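PDB 2GPC: iron superoxide dismutase from Trypanosoma cruzi, which probably catalyses the dismutation of superoxide to molecular oxygen and hydrogen peroxide at a mononuclear iron centre. Local coordinates for residues F105-H119 with R174-W187. Residues are numbered along the deposited sequence; the frame is centred on the assembly and turned at random.
Sequences FAKFKEEFTNVAVGH and RAAYVQTFWNVVNW
Helices 105-118 and 174-184 run roughly antiparallel, with 140° between their directions, and their axes approach to 9.4 Å, with the CA atoms drawing closer from Lys109-Trp182 to Val117-Ala175. Trp182 is the knob here, its indole set among Phe108, Lys109, Phe112 and Thr113. The extended chain of Lys109 lies along one indole face, with CE 3.9 Å from the centroid of the five-membered ring, a CH-pi contact, and NZ beyond it in cation-pi range. Phe112 CD1 presses on Trp182 CZ2 at 3.4 Å, and Phe108 meets the far end of the six-membered ring, their planes 85° apart. At the pyrrole edge, Trp182 NE1 donates to Thr113 OG1 over 3.0 Å in a bent bond, the oxygen tilted from the ring plane. With chi1 at -63°, that hydroxyl stands beside its own backbone N and gives its proton to Lys109 O; a water links it to Gln179 NE2. Farther along, Val117 CG2 and Ala116 CB pack on Val178 CG2. Arg174, bent at chi3, brings NH1 to Ala116 O at 2.9 Å and His119 O at 2.8 Å, both in the guanidinium plane, while its NE is hydrogen-bonded to Tyr166 OH. Phe112 and Phe181 also touch Cys159 of strand 153-160, packing the pair against the sheet. A buried aromatic cluster thus joins the middle of helix 105-118 to the last turns of helix 174-184, and at the contact's other end a cationic group satisfies carbonyls where helix 105-118 finishes, probably reinforced by the helix dipole.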
# COMPACT_ATOMS: atom_id res chain seq x y z
N PHE A 105 14.44 -25.62 6.76
CA PHE A 105 13.17 -24.93 6.86
C PHE A 105 13.27 -23.64 7.68
O PHE A 105 12.69 -22.64 7.31
CB PHE A 105 12.10 -25.83 7.47
CG PHE A 105 10.77 -25.14 7.60
CD1 PHE A 105 9.97 -24.94 6.49
CD2 PHE A 105 10.37 -24.62 8.82
CE1 PHE A 105 8.76 -24.27 6.60
CE2 PHE A 105 9.16 -23.95 8.94
CZ PHE A 105 8.36 -23.78 7.82
N ALA A 106 14.00 -23.69 8.80
CA ALA A 106 14.10 -22.55 9.71
C ALA A 106 14.74 -21.36 9.00
O ALA A 106 14.33 -20.22 9.18
CB ALA A 106 14.90 -22.91 10.98
N LYS A 107 15.75 -21.63 8.17
CA LYS A 107 16.43 -20.57 7.44
C LYS A 107 15.54 -19.99 6.32
O LYS A 107 15.51 -18.77 6.13
CB LYS A 107 17.77 -21.08 6.87
CG LYS A 107 18.90 -21.14 7.91
CD LYS A 107 20.12 -21.87 7.37
CE LYS A 107 21.32 -21.76 8.31
NZ LYS A 107 22.36 -22.80 8.00
N PHE A 108 14.83 -20.85 5.61
CA PHE A 108 13.84 -20.43 4.63
C PHE A 108 12.80 -19.53 5.30
O PHE A 108 12.49 -18.45 4.82
CB PHE A 108 13.12 -21.62 3.99
CG PHE A 108 11.75 -21.28 3.45
CD1 PHE A 108 11.61 -20.49 2.31
CD2 PHE A 108 10.60 -21.71 4.10
CE1 PHE A 108 10.34 -20.14 1.83
CE2 PHE A 108 9.34 -21.37 3.63
CZ PHE A 108 9.21 -20.59 2.49
N LYS A 109 12.27 -20.00 6.42
CA LYS A 109 11.17 -19.32 7.10
C LYS A 109 11.62 -17.93 7.56
O LYS A 109 10.87 -16.96 7.43
CB LYS A 109 10.66 -20.17 8.27
CG LYS A 109 9.70 -19.45 9.18
CD LYS A 109 9.05 -20.39 10.18
CE LYS A 109 8.08 -19.63 11.06
NZ LYS A 109 7.39 -20.50 12.04
N GLU A 110 12.84 -17.83 8.10
CA GLU A 110 13.39 -16.55 8.50
C GLU A 110 13.50 -15.59 7.31
O GLU A 110 13.16 -14.42 7.42
CB GLU A 110 14.75 -16.72 9.20
CG GLU A 110 15.45 -15.40 9.56
CD GLU A 110 14.88 -14.71 10.80
OE1 GLU A 110 13.83 -15.16 11.33
OE2 GLU A 110 15.49 -13.71 11.25
N GLU A 111 13.98 -16.08 6.17
CA GLU A 111 14.17 -15.23 5.00
C GLU A 111 12.82 -14.74 4.44
O GLU A 111 12.67 -13.57 4.14
CB GLU A 111 14.99 -15.95 3.93
CG GLU A 111 15.32 -15.11 2.71
CD GLU A 111 16.21 -15.82 1.71
OE1 GLU A 111 16.79 -16.88 2.05
OE2 GLU A 111 16.36 -15.31 0.58
N PHE A 112 11.85 -15.64 4.33
CA PHE A 112 10.53 -15.27 3.82
C PHE A 112 9.83 -14.30 4.77
O PHE A 112 9.29 -13.28 4.32
CB PHE A 112 9.68 -16.54 3.58
CG PHE A 112 8.33 -16.27 2.96
CD1 PHE A 112 7.28 -15.79 3.73
CD2 PHE A 112 8.10 -16.54 1.61
CE1 PHE A 112 6.02 -15.55 3.16
CE2 PHE A 112 6.85 -16.30 1.04
CZ PHE A 112 5.80 -15.82 1.82
N THR A 113 9.86 -14.59 6.07
CA THR A 113 9.29 -13.72 7.10
C THR A 113 9.84 -12.31 7.01
O THR A 113 9.09 -11.35 6.96
CB THR A 113 9.59 -14.27 8.51
OG1 THR A 113 8.97 -15.55 8.68
CG2 THR A 113 8.97 -13.40 9.61
N ASN A 114 11.15 -12.18 6.99
CA ASN A 114 11.77 -10.85 6.98
C ASN A 114 11.45 -10.06 5.70
O ASN A 114 11.21 -8.86 5.77
CB ASN A 114 13.27 -10.97 7.23
CG ASN A 114 13.58 -11.43 8.66
OD1 ASN A 114 12.73 -11.31 9.56
ND2 ASN A 114 14.78 -11.95 8.87
N VAL A 115 11.40 -10.75 4.56
CA VAL A 115 10.94 -10.12 3.32
C VAL A 115 9.46 -9.69 3.42
O VAL A 115 9.11 -8.57 3.07
CB VAL A 115 11.15 -11.08 2.10
CG1 VAL A 115 10.39 -10.61 0.89
CG2 VAL A 115 12.63 -11.20 1.78
N ALA A 116 8.60 -10.58 3.89
CA ALA A 116 7.17 -10.30 3.99
C ALA A 116 6.87 -9.15 4.96
O ALA A 116 6.04 -8.29 4.66
CB ALA A 116 6.41 -11.55 4.40
N VAL A 117 7.55 -9.13 6.10
CA VAL A 117 7.31 -8.12 7.13
C VAL A 117 8.01 -6.80 6.77
O VAL A 117 7.51 -5.72 7.07
CB VAL A 117 7.75 -8.61 8.54
CG1 VAL A 117 7.60 -7.52 9.58
CG2 VAL A 117 6.93 -9.83 8.96
N GLY A 118 9.15 -6.89 6.10
CA GLY A 118 9.94 -5.71 5.76
C GLY A 118 9.55 -5.02 4.45
O GLY A 118 10.08 -3.95 4.16
N HIS A 119 8.64 -5.59 3.66
CA HIS A 119 8.34 -5.01 2.35
C HIS A 119 7.67 -3.65 2.57
O HIS A 119 6.69 -3.56 3.30
CB HIS A 119 7.43 -5.90 1.51
CG HIS A 119 7.20 -5.38 0.13
ND1 HIS A 119 8.06 -5.63 -0.93
CD2 HIS A 119 6.22 -4.58 -0.37
CE1 HIS A 119 7.61 -5.03 -2.01
NE2 HIS A 119 6.50 -4.39 -1.71
N ARG A 174 1.58 -6.28 10.96
CA ARG A 174 1.84 -7.21 9.87
C ARG A 174 2.65 -8.41 10.33
O ARG A 174 2.48 -9.50 9.79
CB ARG A 174 2.58 -6.52 8.72
CG ARG A 174 2.54 -7.35 7.43
CD ARG A 174 3.54 -6.91 6.41
NE ARG A 174 3.25 -5.59 5.90
CZ ARG A 174 4.01 -4.93 5.05
NH1 ARG A 174 5.13 -5.49 4.60
NH2 ARG A 174 3.66 -3.72 4.65
N ALA A 175 3.55 -8.21 11.29
CA ALA A 175 4.32 -9.34 11.84
C ALA A 175 3.39 -10.44 12.39
O ALA A 175 3.62 -11.61 12.15
CB ALA A 175 5.27 -8.87 12.92
N ALA A 176 2.34 -10.05 13.10
CA ALA A 176 1.40 -11.01 13.66
C ALA A 176 0.61 -11.71 12.56
O ALA A 176 0.30 -12.90 12.65
CB ALA A 176 0.46 -10.34 14.65
N TYR A 177 0.29 -10.96 11.51
CA TYR A 177 -0.42 -11.51 10.36
C TYR A 177 0.43 -12.56 9.65
O TYR A 177 -0.09 -13.60 9.24
CB TYR A 177 -0.78 -10.37 9.39
CG TYR A 177 -1.04 -10.79 7.96
CD1 TYR A 177 -2.14 -11.58 7.62
CD2 TYR A 177 -0.19 -10.38 6.93
CE1 TYR A 177 -2.38 -11.96 6.29
CE2 TYR A 177 -0.41 -10.76 5.61
CZ TYR A 177 -1.51 -11.55 5.29
OH TYR A 177 -1.74 -11.90 3.97
N VAL A 178 1.73 -12.30 9.52
CA VAL A 178 2.63 -13.24 8.86
C VAL A 178 2.81 -14.50 9.71
O VAL A 178 2.90 -15.59 9.16
CB VAL A 178 3.99 -12.58 8.51
CG1 VAL A 178 5.04 -13.63 8.07
CG2 VAL A 178 3.78 -11.57 7.41
N GLN A 179 2.85 -14.35 11.03
CA GLN A 179 2.88 -15.53 11.91
C GLN A 179 1.65 -16.40 11.66
O GLN A 179 1.75 -17.63 11.59
CB GLN A 179 3.01 -15.12 13.39
CG GLN A 179 4.45 -14.66 13.77
CD GLN A 179 5.55 -15.63 13.30
OE1 GLN A 179 5.61 -16.77 13.77
NE2 GLN A 179 6.41 -15.19 12.38
N THR A 180 0.49 -15.76 11.49
CA THR A 180 -0.75 -16.46 11.15
C THR A 180 -0.66 -17.15 9.79
O THR A 180 -1.14 -18.27 9.63
CB THR A 180 -1.93 -15.47 11.20
OG1 THR A 180 -2.33 -15.27 12.56
CG2 THR A 180 -3.17 -16.01 10.50
N PHE A 181 -0.08 -16.47 8.81
CA PHE A 181 0.10 -17.06 7.48
C PHE A 181 0.83 -18.38 7.61
O PHE A 181 0.45 -19.37 6.97
CB PHE A 181 0.86 -16.09 6.54
CG PHE A 181 1.12 -16.65 5.17
CD1 PHE A 181 0.13 -16.63 4.21
CD2 PHE A 181 2.36 -17.19 4.85
CE1 PHE A 181 0.36 -17.15 2.93
CE2 PHE A 181 2.60 -17.71 3.58
CZ PHE A 181 1.60 -17.69 2.62
N TRP A 182 1.85 -18.44 8.46
CA TRP A 182 2.61 -19.68 8.63
C TRP A 182 1.74 -20.80 9.16
O TRP A 182 1.96 -21.97 8.83
CB TRP A 182 3.84 -19.49 9.52
CG TRP A 182 4.94 -18.69 8.88
CD1 TRP A 182 5.45 -17.51 9.32
CD2 TRP A 182 5.67 -19.02 7.69
NE1 TRP A 182 6.44 -17.08 8.48
CE2 TRP A 182 6.60 -17.99 7.47
CE3 TRP A 182 5.62 -20.09 6.78
CZ2 TRP A 182 7.47 -17.99 6.38
CZ3 TRP A 182 6.49 -20.09 5.70
CH2 TRP A 182 7.40 -19.04 5.51
N ASN A 183 0.74 -20.46 9.98
CA ASN A 183 -0.17 -21.46 10.53
C ASN A 183 -1.17 -21.99 9.51
O ASN A 183 -1.86 -22.96 9.79
CB ASN A 183 -0.94 -20.89 11.73
CG ASN A 183 -0.08 -20.71 12.95
OD1 ASN A 183 -0.43 -19.94 13.86
ND2 ASN A 183 1.04 -21.41 13.00
N VAL A 184 -1.26 -21.36 8.33
CA VAL A 184 -2.20 -21.80 7.30
C VAL A 184 -1.57 -22.11 5.93
O VAL A 184 -2.30 -22.36 4.98
CB VAL A 184 -3.37 -20.79 7.12
CG1 VAL A 184 -4.20 -20.70 8.39
CG2 VAL A 184 -2.88 -19.42 6.69
N VAL A 185 -0.25 -22.13 5.83
CA VAL A 185 0.41 -22.41 4.53
C VAL A 185 -0.04 -23.77 4.00
O VAL A 185 -0.00 -24.76 4.72
CB VAL A 185 1.95 -22.41 4.63
CG1 VAL A 185 2.59 -22.91 3.30
CG2 VAL A 185 2.46 -21.05 4.95
N ASN A 186 -0.44 -23.80 2.74
CA ASN A 186 -0.91 -25.00 2.08
C ASN A 186 0.26 -25.68 1.36
O ASN A 186 0.49 -25.46 0.17
CB ASN A 186 -2.03 -24.63 1.09
CG ASN A 186 -2.73 -25.84 0.52
OD1 ASN A 186 -2.28 -26.97 0.68
ND2 ASN A 186 -3.86 -25.60 -0.15
N TRP A 187 1.00 -26.51 2.10
CA TRP A 187 2.13 -27.23 1.51
C TRP A 187 1.70 -28.17 0.38
O TRP A 187 2.48 -28.45 -0.52
CB TRP A 187 2.92 -27.99 2.58
CG TRP A 187 3.50 -27.07 3.59
CD1 TRP A 187 3.18 -26.99 4.90
CD2 TRP A 187 4.46 -26.02 3.35
NE1 TRP A 187 3.90 -25.99 5.51
CE2 TRP A 187 4.69 -25.38 4.58
CE3 TRP A 187 5.16 -25.59 2.22
CZ2 TRP A 187 5.59 -24.32 4.71
CZ3 TRP A 187 6.05 -24.53 2.35
CH2 TRP A 187 6.26 -23.91 3.59
O HOH W 1 9.07 -16.33 11.74